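Local coordinates for malonyl acyl carrier protein transacylase (Streptococcus pneumoniae, PDB 3IM8), which probably catalyses transfer of the malonyl group from malonyl-CoA to holo-acyl carrier protein, supplying malonyl units for fatty acid synthesis, at residues Gln262-Lys276 / Val282-Glu295. Residues are numbered along the deposited sequence; the frame is centred on the assembly and turned at random.
Sequences QEAGISNFIEIGPGK and VKKIDQTAHLAHVE
Q262, in the last turn of helix 254-263, reaches D286: its NE2 donates to OD2 at 2.8 Å. The carboxylate oxygen lies in the amide plane and accepts on its anti lone pair. D286 OD1 accepts from T288 N, closing an Asx turn, and also from T288 OG1, so the aspartate links the end of helix 254-263 to the turn after helix 277-285. The backbones meet at S267, whose O receives a weak bond from H290 N. The flat, buried F269 ring suits a slot between two aliphatic groups: V282 CG1 lies over one face near the rim, 4.1 Å from CD2, and I266 CD1 sits over the centre of the other. Small A289 fits beside it, CB 4.0 Å from CE2. Strands 268-272 and 290-294 run parallel, the last two of a four-stranded parallel sheet, joined by helix 277-285 in a beta-alpha-beta unit. F269 N donates to H290 O and F269 O accepts from A292 N. I270 lies on the opposite sheet face from F269, beside A292 and V294. E271 N donates to A292 O, and E271 O accepts from V294 N at 2.8 Å. Its buried carboxylate is satisfied by S279 OG and L278 N at the start of the connecting helix, while E271 CB rests 3.8 Å from H293 CB. G273 N continues the ladder to V294 O, and G273, with no side chain, brings its CA to 3.8 Å from E295 CB. G275, whose backbone angles (phi 84°, psi 173°) glycine takes readily, offers its N to E295 OE1 at 2.6 Å, from above the carboxylate plane. K276 brings CB over the H293 imidazole, 3.9 Å from its centroid, a CH-pi contact; H293 chi1 (63°) sets CG between backbone N and carbonyl carbon, turning the ring under that methylene.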
loop_
_atom_site.group_PDB
_atom_site.type_symbol
_atom_site.label_atom_id
_atom_site.label_comp_id
_atom_site.label_asym_id
_atom_site.label_seq_id
_atom_site.Cartn_x
_atom_site.Cartn_y
_atom_site.Cartn_z
ATOM N N GLN A 262 -4.736 1.224 -17.380
ATOM C CA GLN A 262 -5.242 0.595 -18.635
ATOM C C GLN A 262 -5.604 1.636 -19.697
ATOM O O GLN A 262 -5.201 1.488 -20.850
ATOM C CB GLN A 262 -6.410 -0.365 -18.373
ATOM C CG GLN A 262 -5.993 -1.401 -17.362
ATOM C CD GLN A 262 -6.928 -2.539 -17.303
ATOM O OE1 GLN A 262 -7.998 -2.434 -16.720
ATOM N NE2 GLN A 262 -6.537 -3.656 -17.930
ATOM N N GLU A 263 -6.292 2.706 -19.306
ATOM C CA GLU A 263 -6.461 3.858 -20.221
ATOM C C GLU A 263 -5.146 4.494 -20.687
ATOM O O GLU A 263 -5.083 4.950 -21.833
ATOM C CB GLU A 263 -7.372 4.938 -19.634
ATOM C CG GLU A 263 -8.852 4.623 -19.697
ATOM C CD GLU A 263 -9.445 4.702 -21.139
ATOM O OE1 GLU A 263 -10.122 3.721 -21.524
ATOM O OE2 GLU A 263 -9.225 5.708 -21.872
ATOM N N ALA A 264 -4.093 4.525 -19.852
ATOM C CA ALA A 264 -2.818 5.119 -20.312
ATOM C C ALA A 264 -2.127 4.161 -21.235
ATOM O O ALA A 264 -0.976 4.391 -21.646
ATOM C CB ALA A 264 -1.889 5.497 -19.147
ATOM N N GLY A 265 -2.843 3.090 -21.567
ATOM C CA GLY A 265 -2.356 2.039 -22.440
ATOM C C GLY A 265 -1.374 1.068 -21.814
ATOM O O GLY A 265 -0.598 0.427 -22.534
ATOM N N ILE A 266 -1.378 0.900 -20.493
ATOM C CA ILE A 266 -0.392 -0.061 -19.979
ATOM C C ILE A 266 -0.908 -1.517 -20.137
ATOM O O ILE A 266 -2.051 -1.803 -19.776
ATOM C CB ILE A 266 0.239 0.279 -18.562
ATOM C CG1 ILE A 266 -0.347 -0.582 -17.469
ATOM C CG2 ILE A 266 0.235 1.753 -18.199
ATOM C CD1 ILE A 266 0.322 -1.894 -17.420
ATOM N N SER A 267 -0.074 -2.416 -20.694
ATOM C CA SER A 267 -0.481 -3.823 -20.972
ATOM C C SER A 267 -0.069 -4.874 -19.910
ATOM O O SER A 267 -0.845 -5.806 -19.588
ATOM C CB SER A 267 0.017 -4.261 -22.360
ATOM O OG SER A 267 1.412 -4.053 -22.488
ATOM N N ASN A 268 1.124 -4.684 -19.363
ATOM C CA ASN A 268 1.825 -5.629 -18.516
ATOM C C ASN A 268 1.881 -5.117 -17.040
ATOM O O ASN A 268 2.259 -3.969 -16.799
ATOM C CB ASN A 268 3.245 -5.683 -19.088
ATOM C CG ASN A 268 3.879 -7.046 -18.994
ATOM O OD1 ASN A 268 5.017 -7.179 -18.495
ATOM N ND2 ASN A 268 3.167 -8.077 -19.476
ATOM N N PHE A 269 1.539 -5.940 -16.052
ATOM C CA PHE A 269 1.650 -5.485 -14.635
ATOM C C PHE A 269 2.657 -6.302 -13.834
ATOM O O PHE A 269 2.593 -7.524 -13.878
ATOM C CB PHE A 269 0.302 -5.458 -13.889
ATOM C CG PHE A 269 -0.697 -4.456 -14.438
ATOM C CD1 PHE A 269 -0.798 -3.182 -13.880
ATOM C CD2 PHE A 269 -1.569 -4.813 -15.486
ATOM C CE1 PHE A 269 -1.717 -2.254 -14.351
ATOM C CE2 PHE A 269 -2.521 -3.880 -15.981
ATOM C CZ PHE A 269 -2.596 -2.609 -15.417
ATOM N N ILE A 270 3.587 -5.638 -13.132
ATOM C CA ILE A 270 4.578 -6.392 -12.296
ATOM C C ILE A 270 4.382 -5.932 -10.873
ATOM O O ILE A 270 4.571 -4.739 -10.575
ATOM C CB ILE A 270 6.052 -6.229 -12.758
ATOM C CG1 ILE A 270 6.254 -6.903 -14.152
ATOM C CG2 ILE A 270 7.017 -6.910 -11.789
ATOM C CD1 ILE A 270 7.629 -6.649 -14.784
ATOM N N GLU A 271 3.948 -6.851 -10.012
ATOM C CA GLU A 271 3.791 -6.490 -8.607
ATOM C C GLU A 271 5.134 -6.711 -7.928
ATOM O O GLU A 271 5.745 -7.790 -8.041
ATOM C CB GLU A 271 2.669 -7.298 -7.938
ATOM C CG GLU A 271 2.640 -7.112 -6.421
ATOM C CD GLU A 271 1.508 -7.829 -5.792
ATOM O OE1 GLU A 271 0.945 -8.727 -6.451
ATOM O OE2 GLU A 271 1.172 -7.508 -4.635
ATOM N N ILE A 272 5.616 -5.679 -7.235
ATOM C CA ILE A 272 6.911 -5.718 -6.561
ATOM C C ILE A 272 6.651 -6.194 -5.132
ATOM O O ILE A 272 5.854 -5.584 -4.454
ATOM C CB ILE A 272 7.519 -4.305 -6.486
ATOM C CG1 ILE A 272 7.534 -3.649 -7.856
ATOM C CG2 ILE A 272 8.940 -4.349 -5.776
ATOM C CD1 ILE A 272 8.334 -4.441 -8.890
ATOM N N GLY A 273 7.341 -7.236 -4.660
ATOM C CA GLY A 273 7.004 -7.868 -3.380
ATOM C C GLY A 273 7.386 -6.977 -2.195
ATOM O O GLY A 273 7.924 -5.897 -2.400
ATOM N N PRO A 274 7.156 -7.450 -0.955
ATOM C CA PRO A 274 6.717 -8.817 -0.604
ATOM C C PRO A 274 5.296 -9.145 -0.991
ATOM O O PRO A 274 4.441 -8.250 -1.030
ATOM C CB PRO A 274 6.822 -8.828 0.934
ATOM C CG PRO A 274 6.770 -7.332 1.353
ATOM C CD PRO A 274 7.487 -6.641 0.237
ATOM N N GLY A 275 5.006 -10.421 -1.209
ATOM C CA GLY A 275 3.615 -10.833 -1.403
ATOM C C GLY A 275 3.082 -10.688 -2.829
ATOM O O GLY A 275 3.763 -10.137 -3.695
ATOM N N LYS A 276 1.867 -11.201 -3.030
ATOM C CA LYS A 276 1.143 -11.150 -4.281
ATOM C C LYS A 276 -0.322 -10.630 -4.104
ATOM O O LYS A 276 -1.256 -11.027 -4.816
ATOM C CB LYS A 276 1.238 -12.524 -4.996
ATOM C CG LYS A 276 0.460 -13.692 -4.407
ATOM C CD LYS A 276 0.565 -14.917 -5.336
ATOM C CE LYS A 276 1.046 -16.192 -4.559
ATOM N NZ LYS A 276 -0.116 -16.989 -4.099
ATOM N N VAL A 282 -5.738 -7.340 -9.393
ATOM C CA VAL A 282 -5.727 -7.039 -10.865
ATOM C C VAL A 282 -6.280 -8.222 -11.745
ATOM O O VAL A 282 -6.766 -8.013 -12.886
ATOM C CB VAL A 282 -4.280 -6.610 -11.317
ATOM C CG1 VAL A 282 -4.174 -6.502 -12.858
ATOM C CG2 VAL A 282 -3.833 -5.267 -10.594
ATOM N N LYS A 283 -6.170 -9.443 -11.230
ATOM C CA LYS A 283 -6.680 -10.640 -11.890
ATOM C C LYS A 283 -8.215 -10.615 -11.895
ATOM O O LYS A 283 -8.837 -11.086 -12.827
ATOM C CB LYS A 283 -6.240 -11.876 -11.113
ATOM C CG LYS A 283 -5.594 -12.993 -11.898
ATOM C CD LYS A 283 -6.602 -13.995 -12.447
ATOM C CE LYS A 283 -5.887 -15.206 -13.061
ATOM N NZ LYS A 283 -6.680 -15.738 -14.188
ATOM N N LYS A 284 -8.815 -10.094 -10.826
ATOM C CA LYS A 284 -10.244 -9.919 -10.771
ATOM C C LYS A 284 -10.658 -8.709 -11.626
ATOM O O LYS A 284 -11.588 -8.803 -12.413
ATOM C CB LYS A 284 -10.740 -9.784 -9.322
ATOM C CG LYS A 284 -10.114 -10.747 -8.305
ATOM C CD LYS A 284 -11.001 -11.933 -7.963
ATOM C CE LYS A 284 -10.432 -12.743 -6.810
ATOM N NZ LYS A 284 -11.493 -13.632 -6.233
ATOM N N ILE A 285 -9.960 -7.582 -11.507
ATOM C CA ILE A 285 -10.255 -6.398 -12.331
ATOM C C ILE A 285 -10.201 -6.743 -13.798
ATOM O O ILE A 285 -11.087 -6.397 -14.540
ATOM C CB ILE A 285 -9.295 -5.206 -12.031
ATOM C CG1 ILE A 285 -9.478 -4.775 -10.562
ATOM C CG2 ILE A 285 -9.568 -4.027 -12.974
ATOM C CD1 ILE A 285 -8.243 -4.165 -9.907
ATOM N N ASP A 286 -9.143 -7.417 -14.227
ATOM C CA ASP A 286 -9.006 -7.809 -15.618
ATOM C C ASP A 286 -8.135 -9.083 -15.729
ATOM O O ASP A 286 -6.935 -9.009 -15.804
ATOM C CB ASP A 286 -8.409 -6.647 -16.423
ATOM C CG ASP A 286 -8.280 -6.949 -17.942
ATOM O OD1 ASP A 286 -8.761 -8.006 -18.424
ATOM O OD2 ASP A 286 -7.672 -6.111 -18.648
ATOM N N GLN A 287 -8.777 -10.250 -15.735
ATOM C CA GLN A 287 -8.119 -11.533 -16.053
ATOM C C GLN A 287 -7.335 -11.590 -17.363
ATOM O O GLN A 287 -6.457 -12.432 -17.470
ATOM C CB GLN A 287 -9.117 -12.700 -16.045
ATOM C CG GLN A 287 -10.009 -12.780 -17.286
ATOM C CD GLN A 287 -11.367 -12.115 -17.098
ATOM O OE1 GLN A 287 -12.317 -12.749 -16.594
ATOM N NE2 GLN A 287 -11.479 -10.827 -17.513
ATOM N N THR A 288 -7.632 -10.730 -18.344
ATOM C CA THR A 288 -6.815 -10.694 -19.580
ATOM C C THR A 288 -5.516 -9.891 -19.461
ATOM O O THR A 288 -4.680 -9.963 -20.366
ATOM C CB THR A 288 -7.571 -10.122 -20.838
ATOM O OG1 THR A 288 -7.776 -8.698 -20.695
ATOM C CG2 THR A 288 -8.899 -10.870 -21.074
ATOM N N ALA A 289 -5.350 -9.135 -18.371
ATOM C CA ALA A 289 -4.133 -8.323 -18.187
ATOM C C ALA A 289 -2.923 -9.216 -17.925
ATOM O O ALA A 289 -2.985 -10.199 -17.185
ATOM C CB ALA A 289 -4.324 -7.256 -17.035
ATOM N N HIS A 290 -1.806 -8.871 -18.543
ATOM C CA HIS A 290 -0.576 -9.620 -18.297
ATOM C C HIS A 290 0.050 -9.236 -16.945
ATOM O O HIS A 290 0.287 -8.074 -16.654
ATOM C CB HIS A 290 0.424 -9.445 -19.447
ATOM C CG HIS A 290 -0.099 -9.876 -20.786
ATOM N ND1 HIS A 290 -0.456 -11.178 -21.060
ATOM C CD2 HIS A 290 -0.306 -9.177 -21.927
ATOM C CE1 HIS A 290 -0.867 -11.263 -22.308
ATOM N NE2 HIS A 290 -0.790 -10.061 -22.854
ATOM N N LEU A 291 0.322 -10.230 -16.130
ATOM C CA LEU A 291 0.659 -9.988 -14.744
ATOM C C LEU A 291 1.738 -10.947 -14.276
ATOM O O LEU A 291 1.812 -12.097 -14.733
ATOM C CB LEU A 291 -0.583 -10.193 -13.932
ATOM C CG LEU A 291 -0.758 -10.038 -12.418
ATOM C CD1 LEU A 291 -0.437 -8.632 -11.879
ATOM C CD2 LEU A 291 -2.257 -10.315 -12.275
ATOM N N ALA A 292 2.544 -10.453 -13.337
ATOM C CA ALA A 292 3.684 -11.127 -12.795
ATOM C C ALA A 292 3.953 -10.427 -11.473
ATOM O O ALA A 292 3.579 -9.269 -11.279
ATOM C CB ALA A 292 4.850 -10.910 -13.718
ATOM N N HIS A 293 4.573 -11.135 -10.547
ATOM C CA HIS A 293 5.028 -10.512 -9.330
ATOM C C HIS A 293 6.436 -10.982 -9.041
ATOM O O HIS A 293 6.805 -12.054 -9.474
ATOM C CB HIS A 293 4.072 -10.847 -8.189
ATOM C CG HIS A 293 3.990 -12.306 -7.860
ATOM N ND1 HIS A 293 4.796 -12.904 -6.903
ATOM C CD2 HIS A 293 3.195 -13.288 -8.343
ATOM C CE1 HIS A 293 4.501 -14.186 -6.818
ATOM N NE2 HIS A 293 3.539 -14.446 -7.690
ATOM N N VAL A 294 7.231 -10.179 -8.321
ATOM C CA VAL A 294 8.555 -10.587 -7.909
ATOM C C VAL A 294 8.718 -10.304 -6.424
ATOM O O VAL A 294 8.593 -9.130 -6.011
ATOM C CB VAL A 294 9.660 -9.869 -8.740
ATOM C CG1 VAL A 294 11.040 -10.337 -8.278
ATOM C CG2 VAL A 294 9.547 -10.228 -10.178
ATOM N N GLU A 295 8.938 -11.362 -5.623
ATOM C CA GLU A 295 9.212 -11.197 -4.169
ATOM C C GLU A 295 10.412 -12.042 -3.669
ATOM O O GLU A 295 10.888 -11.841 -2.554
ATOM C CB GLU A 295 7.967 -11.570 -3.340
ATOM C CG GLU A 295 7.685 -13.060 -3.383
ATOM C CD GLU A 295 6.521 -13.469 -2.543
ATOM O OE1 GLU A 295 6.160 -12.742 -1.600
ATOM O OE2 GLU A 295 5.922 -14.509 -2.856
HETATM O O HOH W 1 5.633 -9.979 -5.472
#